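Local structure of DPSA15 (Streptomyces coelicolor, 4CYA) at residues A[27-32]-A[92-97]; A[36-41]-A[58-63]. The protein probably oxidises and stores iron as a ferritin-like protein of the Dps family, in a twelve-subunit assembly, and is thought to bind DNA. All coordinates share one frame; numbering follows the deposited sequence. Where two conformers were deposited one is given.

Contact 1: A[27-32]-A[92-97]; sequences LHALND and RKWDDY
Trp94 and Arg92 both set CG between their own backbone N and carbonyl carbon (chi1 52° in Trp94), which turns the indole edge and the otherwise extended arginine chain onto Asp32. From helix 13-43, Asp32 answers with CG anti to its N (chi1 -160°) in the conformer described, one of two. Its OD2 takes two donors. Trp94 NE1 lies 2.7 Å from Asp32 OD2, near the ring plane but from well above the carboxylate plane, with an N-H...O angle of 157°. Arg92 NH1 completes a salt bridge to the same OD2 at 2.8 Å, on its syn side, the two flat groups only modestly twisted. The guanidinium also grips Asp96 end-on, NH1 and NH2 each 3.0 Å from Asp96 OD1. Further along the indole, Trp94 CH2 packs on Ala29 CB at 3.7 Å. A water joins Asp32 OD1 to the amide N of Tyr97, while Asp96 also bonds Thr84, Gly86 and Ala87 of the second subunit. The loop after helix 85-91 is thus tied both to helix 13-43 and to the second subunit. With two N-H groups on one oxygen, Asp32 is likely to stay ionised despite its burial.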
loop_
_atom_site.group_PDB
_atom_site.type_symbol
_atom_site.label_atom_id
_atom_site.label_comp_id
_atom_site.label_asym_id
_atom_site.label_seq_id
_atom_site.Cartn_x
_atom_site.Cartn_y
_atom_site.Cartn_z
ATOM N N LEU A 27 -10.426 -32.341 -5.344
ATOM C CA LEU A 27 -10.408 -31.555 -4.087
ATOM C C LEU A 27 -9.652 -32.335 -3.002
ATOM O O LEU A 27 -8.806 -31.768 -2.262
ATOM C CB LEU A 27 -11.858 -31.210 -3.655
ATOM C CG LEU A 27 -11.918 -30.452 -2.321
ATOM C CD1 LEU A 27 -11.050 -29.145 -2.497
ATOM C CD2 LEU A 27 -13.372 -30.138 -2.073
ATOM N N HIS A 28 -9.921 -33.640 -2.867
ATOM C CA HIS A 28 -9.095 -34.443 -1.930
ATOM C C HIS A 28 -7.645 -34.361 -2.238
ATOM O O HIS A 28 -6.835 -34.220 -1.328
ATOM C CB HIS A 28 -9.471 -35.933 -1.908
ATOM C CG HIS A 28 -10.840 -36.236 -1.306
ATOM N ND1 HIS A 28 -11.362 -35.587 -0.225
ATOM C CD2 HIS A 28 -11.777 -37.195 -1.683
ATOM C CE1 HIS A 28 -12.583 -36.117 0.046
ATOM N NE2 HIS A 28 -12.824 -37.090 -0.867
ATOM N N ALA A 29 -7.275 -34.535 -3.511
ATOM C CA ALA A 29 -5.870 -34.431 -3.880
ATOM C C ALA A 29 -5.274 -33.039 -3.590
ATOM O O ALA A 29 -4.143 -32.962 -3.167
ATOM C CB ALA A 29 -5.645 -34.832 -5.361
ATOM N N LEU A 30 -6.000 -31.951 -3.845
ATOM C CA LEU A 30 -5.436 -30.628 -3.568
ATOM C C LEU A 30 -5.299 -30.389 -2.034
ATOM O O LEU A 30 -4.324 -29.774 -1.606
ATOM C CB LEU A 30 -6.344 -29.563 -4.211
ATOM C CG LEU A 30 -6.308 -29.491 -5.723
ATOM C CD1 LEU A 30 -7.488 -28.620 -6.190
ATOM C CD2 LEU A 30 -4.989 -28.896 -6.238
ATOM N N ASN A 31 -6.297 -30.836 -1.247
ATOM C CA ASN A 31 -6.246 -30.701 0.218
ATOM C C ASN A 31 -5.058 -31.497 0.793
ATOM O O ASN A 31 -4.275 -30.960 1.634
ATOM C CB ASN A 31 -7.581 -31.122 0.830
ATOM C CG ASN A 31 -8.621 -30.048 0.688
ATOM O OD1 ASN A 31 -8.270 -28.903 0.475
ATOM N ND2 ASN A 31 -9.946 -30.420 0.767
ATOM N N ASP A 32 -4.853 -32.717 0.277
ATOM C CA ASP A 32 -3.743 -33.544 0.770
ATOM C C ASP A 32 -2.427 -32.891 0.302
ATOM O O ASP A 32 -1.440 -32.872 1.069
ATOM C CB ASP A 32 -3.929 -34.986 0.255
ATOM C CG ASP A 32 -3.150 -36.044 1.061
ATOM O OD1 ASP A 32 -2.134 -35.738 1.777
ATOM O OD2 ASP A 32 -3.585 -37.213 0.926
ATOM N N ARG A 92 -9.226 -41.420 -0.633
ATOM C CA ARG A 92 -8.084 -41.183 -1.517
ATOM C C ARG A 92 -7.526 -42.472 -2.104
ATOM O O ARG A 92 -7.715 -43.545 -1.558
ATOM C CB ARG A 92 -6.926 -40.441 -0.807
ATOM C CG ARG A 92 -6.350 -41.214 0.357
ATOM C CD ARG A 92 -5.198 -40.399 0.972
ATOM N NE ARG A 92 -4.717 -41.041 2.175
ATOM C CZ ARG A 92 -3.786 -40.531 2.980
ATOM N NH1 ARG A 92 -3.253 -39.379 2.700
ATOM N NH2 ARG A 92 -3.380 -41.200 4.058
ATOM N N LYS A 93 -6.794 -42.328 -3.206
ATOM C CA LYS A 93 -6.243 -43.464 -3.926
ATOM C C LYS A 93 -4.708 -43.386 -3.918
ATOM O O LYS A 93 -4.065 -43.699 -4.913
ATOM C CB LYS A 93 -6.782 -43.411 -5.355
ATOM C CG LYS A 93 -8.274 -43.130 -5.371
ATOM C CD LYS A 93 -8.977 -43.741 -6.568
ATOM C CE LYS A 93 -10.339 -44.236 -6.144
ATOM N NZ LYS A 93 -10.175 -44.964 -4.856
ATOM N N TRP A 94 -4.128 -42.922 -2.810
ATOM C CA TRP A 94 -2.665 -42.805 -2.681
ATOM C C TRP A 94 -2.369 -42.904 -1.197
ATOM O O TRP A 94 -3.290 -42.883 -0.375
ATOM C CB TRP A 94 -2.136 -41.501 -3.299
ATOM C CG TRP A 94 -2.875 -40.285 -2.778
ATOM C CD1 TRP A 94 -2.550 -39.505 -1.655
ATOM C CD2 TRP A 94 -4.096 -39.681 -3.336
ATOM N NE1 TRP A 94 -3.482 -38.504 -1.485
ATOM C CE2 TRP A 94 -4.434 -38.552 -2.463
ATOM C CE3 TRP A 94 -4.926 -39.965 -4.429
ATOM C CZ2 TRP A 94 -5.553 -37.734 -2.700
ATOM C CZ3 TRP A 94 -6.059 -39.130 -4.648
ATOM C CH2 TRP A 94 -6.365 -38.055 -3.785
ATOM N N ASP A 95 -1.102 -43.060 -0.821
ATOM C CA ASP A 95 -0.753 -43.238 0.587
ATOM C C ASP A 95 -0.315 -41.907 1.199
ATOM O O ASP A 95 -0.033 -40.959 0.484
ATOM C CB ASP A 95 0.396 -44.245 0.732
ATOM C CG ASP A 95 0.076 -45.597 0.082
ATOM O OD1 ASP A 95 -1.089 -46.040 0.148
ATOM O OD2 ASP A 95 1.002 -46.189 -0.504
ATOM N N ASP A 96 -0.244 -41.863 2.521
ATOM C CA ASP A 96 0.309 -40.712 3.230
ATOM C C ASP A 96 1.734 -40.447 2.794
ATOM O O ASP A 96 2.527 -41.390 2.590
ATOM C CB ASP A 96 0.335 -41.018 4.701
ATOM C CG ASP A 96 -0.352 -39.967 5.522
ATOM O OD1 ASP A 96 -1.312 -39.308 5.038
ATOM O OD2 ASP A 96 0.031 -39.852 6.689
ATOM N N TYR A 97 2.067 -39.171 2.637
ATOM C CA TYR A 97 3.475 -38.793 2.468
ATOM C C TYR A 97 4.310 -39.338 3.650
ATOM O O TYR A 97 3.919 -39.167 4.804
ATOM C CB TYR A 97 3.519 -37.251 2.445
ATOM C CG TYR A 97 4.868 -36.710 2.193
ATOM C CD1 TYR A 97 5.367 -36.654 0.903
ATOM C CD2 TYR A 97 5.680 -36.244 3.272
ATOM C CE1 TYR A 97 6.590 -36.097 0.645
ATOM C CE2 TYR A 97 6.944 -35.719 3.022
ATOM C CZ TYR A 97 7.395 -35.690 1.697
ATOM O OH TYR A 97 8.651 -35.170 1.415
HETATM O O HOH W 1 -0.063 -37.169 2.721
#

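Contact 2: A[36-41]-A[58-63]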
loop_
_atom_site.group_PDB
_atom_site.type_symbol
_atom_site.label_atom_id
_atom_site.label_comp_id
_atom_site.label_asym_id
_atom_site.label_seq_id
_atom_site.Cartn_x
_atom_site.Cartn_y
_atom_site.Cartn_z
ATOM N N THR A 36 0.496 -31.738 2.754
ATOM C CA THR A 36 1.844 -32.305 2.525
ATOM C C THR A 36 2.936 -31.235 2.338
ATOM O O THR A 36 4.037 -31.370 2.853
ATOM C CB THR A 36 1.813 -33.225 1.282
ATOM O OG1 THR A 36 0.943 -34.315 1.589
ATOM C CG2 THR A 36 3.207 -33.783 0.970
ATOM N N LEU A 37 2.627 -30.178 1.572
ATOM C CA LEU A 37 3.597 -29.075 1.361
ATOM C C LEU A 37 3.931 -28.432 2.688
ATOM O O LEU A 37 5.093 -28.054 2.924
ATOM C CB LEU A 37 2.946 -27.999 0.425
ATOM C CG LEU A 37 2.837 -28.472 -1.061
ATOM C CD1 LEU A 37 2.078 -27.384 -1.844
ATOM C CD2 LEU A 37 4.242 -28.611 -1.637
ATOM N N LYS A 38 2.938 -28.231 3.545
ATOM C CA LYS A 38 3.224 -27.638 4.913
ATOM C C LYS A 38 4.087 -28.589 5.726
ATOM O O LYS A 38 5.013 -28.178 6.426
ATOM C CB LYS A 38 1.930 -27.313 5.695
ATOM C CG LYS A 38 1.354 -25.958 5.274
ATOM C CD LYS A 38 2.405 -24.943 5.732
ATOM C CE LYS A 38 1.990 -23.515 5.817
ATOM N NZ LYS A 38 3.279 -22.924 6.334
ATOM N N HIS A 39 3.755 -29.863 5.623
ATOM C CA HIS A 39 4.563 -30.882 6.343
ATOM C C HIS A 39 6.008 -30.816 5.916
ATOM O O HIS A 39 6.927 -30.901 6.752
ATOM C CB HIS A 39 3.964 -32.276 6.089
ATOM C CG HIS A 39 4.768 -33.392 6.703
ATOM N ND1 HIS A 39 4.573 -33.797 7.987
ATOM C CD2 HIS A 39 5.852 -34.156 6.198
ATOM C CE1 HIS A 39 5.469 -34.787 8.290
ATOM N NE2 HIS A 39 6.252 -35.002 7.191
ATOM N N VAL A 40 6.247 -30.713 4.599
ATOM C CA VAL A 40 7.611 -30.564 4.094
ATOM C C VAL A 40 8.240 -29.279 4.604
ATOM O O VAL A 40 9.393 -29.293 5.045
ATOM C CB VAL A 40 7.697 -30.625 2.529
ATOM C CG1 VAL A 40 9.115 -30.325 2.043
ATOM C CG2 VAL A 40 7.287 -32.017 2.058
ATOM N N HIS A 41 7.504 -28.175 4.575
ATOM C CA HIS A 41 8.085 -26.901 5.003
ATOM C C HIS A 41 8.535 -27.033 6.473
ATOM O O HIS A 41 9.629 -26.569 6.848
ATOM C CB HIS A 41 6.993 -25.811 4.854
ATOM C CG HIS A 41 7.499 -24.377 5.029
ATOM N ND1 HIS A 41 8.015 -23.893 6.194
ATOM C CD2 HIS A 41 7.531 -23.309 4.119
ATOM C CE1 HIS A 41 8.338 -22.607 6.041
ATOM N NE2 HIS A 41 8.000 -22.236 4.781
ATOM N N PRO A 58 4.993 -19.984 -1.597
ATOM C CA PRO A 58 4.005 -19.552 -2.553
ATOM C C PRO A 58 3.174 -20.749 -3.058
ATOM O O PRO A 58 1.998 -20.548 -3.396
ATOM C CB PRO A 58 4.836 -18.968 -3.718
ATOM C CG PRO A 58 6.243 -19.342 -3.448
ATOM C CD PRO A 58 6.353 -19.598 -1.979
ATOM N N GLN A 59 3.754 -21.975 -3.121
ATOM C CA GLN A 59 2.975 -23.132 -3.609
ATOM C C GLN A 59 1.845 -23.458 -2.632
ATOM O O GLN A 59 0.716 -23.758 -3.021
ATOM C CB GLN A 59 3.829 -24.436 -3.810
ATOM C CG GLN A 59 4.867 -24.221 -4.885
ATOM C CD GLN A 59 5.706 -25.450 -5.187
ATOM O OE1 GLN A 59 5.417 -26.585 -4.751
ATOM N NE2 GLN A 59 6.709 -25.243 -5.962
ATOM N N VAL A 60 2.130 -23.360 -1.332
ATOM C CA VAL A 60 1.079 -23.658 -0.331
ATOM C C VAL A 60 -0.062 -22.681 -0.467
ATOM O O VAL A 60 -1.247 -23.051 -0.470
ATOM C CB VAL A 60 1.657 -23.551 1.136
ATOM C CG1 VAL A 60 0.505 -23.592 2.166
ATOM C CG2 VAL A 60 2.586 -24.704 1.407
ATOM N N ASP A 61 0.253 -21.393 -0.608
ATOM C CA ASP A 61 -0.796 -20.409 -0.727
ATOM C C ASP A 61 -1.615 -20.624 -2.035
ATOM O O ASP A 61 -2.850 -20.514 -2.033
ATOM C CB ASP A 61 -0.214 -18.999 -0.778
ATOM C CG ASP A 61 0.458 -18.598 0.558
ATOM O OD1 ASP A 61 0.206 -19.225 1.624
ATOM O OD2 ASP A 61 1.245 -17.634 0.483
ATOM N N GLN A 62 -0.933 -20.950 -3.115
ATOM C CA GLN A 62 -1.642 -21.137 -4.383
ATOM C C GLN A 62 -2.476 -22.431 -4.422
ATOM O O GLN A 62 -3.576 -22.432 -4.988
ATOM C CB GLN A 62 -0.669 -21.066 -5.537
ATOM C CG GLN A 62 -0.239 -19.615 -5.748
ATOM C CD GLN A 62 0.900 -19.512 -6.775
ATOM O OE1 GLN A 62 0.701 -19.843 -7.950
ATOM N NE2 GLN A 62 2.115 -19.143 -6.316
ATOM N N VAL A 63 -1.978 -23.488 -3.812
ATOM C CA VAL A 63 -2.706 -24.744 -3.758
ATOM C C VAL A 63 -3.947 -24.585 -2.864
ATOM O O VAL A 63 -5.013 -25.119 -3.171
ATOM C CB VAL A 63 -1.775 -25.949 -3.372
ATOM C CG1 VAL A 63 -2.615 -27.201 -3.110
ATOM C CG2 VAL A 63 -0.777 -26.230 -4.494
#
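The carboxamide of Gln59 is the flat group that meets Leu37, and it does so through its oxygen: Leu37 CD2 comes to 3.9 Å from Gln59 OE1, somewhat out of the amide plane, with no stacking of the leucine over the amide. The imidazole of His41, one turn on from Leu37, stacks on the ring of His53. The apolar work falls to Leu37 and Val60, whose CA atoms are the nearest across the pair. Leu37 CB and Val60 CG2 are pressed to 3.5 Å, tighter than usual for two carbons. Beyond, Leu37 CD1, carried outward by an extended chi2 of 175°, lies 4.0 Å from Gln59 CB and 4.1 Å from Val63 CG2. Helices 13-43 and 49-77 are consecutive antiparallel members of the ferritin-type four-helix bundle, and here their segments run 9.7 Å apart at 161°. Leu111 and Tyr115 of helix 104-130 also pack on Leu37, the Tyr115 hydroxyl making a weak hydrogen bond with Gln59 OE1, while Phe150 of helix 134-158 touches Gln59 and Val63. The other branch of Val60, CG1, stands anti to its backbone N and meets Lys38 CE at 3.9 Å. Replacing Val60 with an alanine would probably open a gap beside Leu37 CB and take away the methyl group on which the Lys38 chain rests. That chain bends at chi2 as it crosses the valine at about a right angle, and its NZ forms a salt bridge with Asp68 of the second subunit.

Both contacts are buried and share helix 13-43, but they use different sides of it. Contact 1 ties it to the loop leading from helix 85-91, with partly exposed residues on the loop side; contact 2 joins it to helix 49-77 inside the bundle, and lies within the chain span that contact 1 closes. Their chemistry differs accordingly: charges and hydrogen bonds in the first, hydrocarbon packing without a cross-helix hydrogen bond in the second. With centres about 14 Å apart they still meet, since Tyr97 packs against Thr36, His39 and Val40, and the backbone oxygen of Leu30 touches Val63. Each also reaches the second subunit, Asp96 by hydrogen bonds and Lys38 by a salt bridge among the links.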